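Local atomic coordinates of periplasmic oligopeptide-binding protein (Burkholderia pseudomallei, PDB entry 3ZS6), a protein that probably binds peptides in the periplasm and delivers them to an ABC transporter for uptake into the cell. Residues K294-G299 against K362-F367. Residues are numbered along the deposited sequence; the frame is centred on the assembly and turned at random.
Sequences KITQAG and KKVALF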
loop_
_atom_site.group_PDB
_atom_site.type_symbol
_atom_site.label_atom_id
_atom_site.label_comp_id
_atom_site.label_asym_id
_atom_site.label_seq_id
_atom_site.Cartn_x
_atom_site.Cartn_y
_atom_site.Cartn_z
ATOM N N LYS A 294 13.423 -20.981 4.711
ATOM C CA LYS A 294 13.575 -21.446 6.089
ATOM C C LYS A 294 12.890 -20.596 7.156
ATOM O O LYS A 294 12.569 -21.095 8.237
ATOM C CB LYS A 294 15.058 -21.577 6.439
ATOM C CG LYS A 294 15.828 -22.555 5.559
ATOM C CD LYS A 294 17.260 -22.705 6.047
ATOM C CE LYS A 294 18.094 -23.583 5.119
ATOM N NZ LYS A 294 19.538 -23.590 5.513
ATOM N N ILE A 295 12.690 -19.312 6.879
ATOM C CA ILE A 295 12.097 -18.432 7.882
ATOM C C ILE A 295 10.630 -18.092 7.593
ATOM O O ILE A 295 9.755 -18.354 8.420
ATOM C CB ILE A 295 12.904 -17.131 8.051
ATOM C CG1 ILE A 295 14.389 -17.446 8.248
ATOM C CG2 ILE A 295 12.374 -16.335 9.225
ATOM C CD1 ILE A 295 14.671 -18.311 9.445
ATOM N N THR A 296 10.365 -17.507 6.430
ATOM C CA THR A 296 8.998 -17.110 6.082
ATOM C C THR A 296 8.149 -18.325 5.685
ATOM O O THR A 296 7.072 -18.551 6.249
ATOM C CB THR A 296 8.977 -16.031 4.976
ATOM O OG1 THR A 296 9.457 -16.582 3.745
ATOM C CG2 THR A 296 9.870 -14.841 5.380
ATOM N N GLN A 297 8.639 -19.095 4.717
ATOM C CA GLN A 297 8.068 -20.404 4.366
ATOM C C GLN A 297 6.632 -20.375 3.848
ATOM O O GLN A 297 5.932 -21.397 3.868
ATOM C CB GLN A 297 8.161 -21.368 5.554
ATOM C CG GLN A 297 9.580 -21.575 6.054
ATOM C CD GLN A 297 9.702 -22.785 6.961
ATOM O OE1 GLN A 297 9.015 -22.893 7.972
ATOM N NE2 GLN A 297 10.569 -23.711 6.587
ATOM N N ALA A 298 6.187 -19.222 3.374
ATOM C CA ALA A 298 4.826 -19.124 2.879
ATOM C C ALA A 298 4.795 -18.879 1.371
ATOM O O ALA A 298 3.830 -18.330 0.843
ATOM C CB ALA A 298 4.057 -18.044 3.638
ATOM N N GLY A 299 5.855 -19.304 0.685
ATOM C CA GLY A 299 5.951 -19.147 -0.755
ATOM C C GLY A 299 6.567 -17.839 -1.236
ATOM O O GLY A 299 6.625 -17.586 -2.441
ATOM N N LYS A 362 9.912 -9.548 13.456
ATOM C CA LYS A 362 10.982 -9.788 14.410
ATOM C C LYS A 362 11.931 -10.868 13.902
ATOM O O LYS A 362 13.155 -10.714 13.987
ATOM C CB LYS A 362 10.429 -10.175 15.784
ATOM C CG LYS A 362 11.533 -10.498 16.793
ATOM C CD LYS A 362 10.993 -10.734 18.204
ATOM C CE LYS A 362 12.137 -10.817 19.208
ATOM N NZ LYS A 362 11.676 -11.111 20.597
ATOM N N LYS A 363 11.368 -11.957 13.381
ATOM C CA LYS A 363 12.172 -13.056 12.842
ATOM C C LYS A 363 13.041 -12.593 11.677
ATOM O O LYS A 363 14.225 -12.921 11.603
ATOM C CB LYS A 363 11.281 -14.214 12.381
ATOM C CG LYS A 363 10.766 -15.120 13.503
ATOM C CD LYS A 363 9.860 -16.234 12.953
ATOM C CE LYS A 363 9.381 -17.175 14.062
ATOM N NZ LYS A 363 8.600 -18.333 13.528
ATOM N N VAL A 364 12.445 -11.843 10.758
ATOM C CA VAL A 364 13.194 -11.317 9.623
ATOM C C VAL A 364 14.320 -10.391 10.099
ATOM O O VAL A 364 15.445 -10.461 9.606
ATOM C CB VAL A 364 12.268 -10.585 8.627
ATOM C CG1 VAL A 364 13.069 -10.043 7.455
ATOM C CG2 VAL A 364 11.182 -11.538 8.123
ATOM N N ALA A 365 14.013 -9.532 11.067
ATOM C CA ALA A 365 14.995 -8.593 11.603
ATOM C C ALA A 365 16.170 -9.297 12.304
ATOM O O ALA A 365 17.331 -8.912 12.126
ATOM C CB ALA A 365 14.325 -7.606 12.543
ATOM N N LEU A 366 15.867 -10.313 13.110
ATOM C CA LEU A 366 16.909 -11.099 13.766
ATOM C C LEU A 366 17.825 -11.750 12.730
ATOM O O LEU A 366 19.044 -11.843 12.921
ATOM C CB LEU A 366 16.290 -12.171 14.680
ATOM C CG LEU A 366 15.778 -11.648 16.026
ATOM C CD1 LEU A 366 14.837 -12.644 16.722
ATOM C CD2 LEU A 366 16.941 -11.268 16.939
ATOM N N PHE A 367 17.228 -12.204 11.632
ATOM C CA PHE A 367 18.000 -12.797 10.547
ATOM C C PHE A 367 18.944 -11.776 9.914
ATOM O O PHE A 367 20.133 -12.042 9.760
ATOM C CB PHE A 367 17.079 -13.396 9.480
ATOM C CG PHE A 367 17.822 -14.023 8.329
ATOM C CD1 PHE A 367 18.536 -15.198 8.510
ATOM C CD2 PHE A 367 17.801 -13.440 7.070
ATOM C CE1 PHE A 367 19.224 -15.780 7.458
ATOM C CE2 PHE A 367 18.482 -14.019 6.008
ATOM C CZ PHE A 367 19.195 -15.188 6.202
HETATM O O HOH W 1 9.860 -19.332 11.082
#
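Ile295 and Lys363 meet in a small, mainly apolar helix-to-helix contact, bridged by a water, where the last turn of helix 288-296 lies beside the early part of helix 359-376. The methyl CG2 of Ile295 rests 4.0 Å from CB of Lys363. One turn further on, ring atom CD1 of Phe367 stands 4.7 Å from CG1 of Ile295, a near approach and not a touch. Because CG2 stands anti to the backbone N of Ile295, this short branch reaches toward the lysine. A partly exposed isoleucine suits a boundary of this kind through its two branches: CG2 meets the lysine, while CG1 turns to the phenylalanine ring.

Deeper in, CG2 of Thr296 approaches CG2 of Val364 at 4.5 Å, a loose touch between two buried methyls. Thr296 also packs on Phe473, and Val364 on Leu472, Tyr262 and Tyr264. Both helices pack on the mixed sheet that includes strands 260-266 and 470-480, in one lobe of the periplasmic binding-protein fold, in the solute-binding family 5 to which OppA belongs. Compact beta-branched residues fit this inner layer; Thr296 OG1 is hydrogen-bonded to Glu300 OE1, and also to Thr292 O one turn back.

On the solvent side the lysine serves twice. Its aliphatic root packs against Ile295, while the chain, extended beyond CG, carries NZ outward to a water 2.9 Å away. That water donates to O of Ile295 at 2.8 Å, linking the ammonium group to a carbonyl near the helix end; NZ also makes a weak hydrogen bond to Ala239 O. Beyond Thr296 the helix stops at Gln297, whose positive phi (63°) turns the chain out of helical geometry, and just past it Ala298 N bonds to the same Glu300 OE1 that holds the threonine.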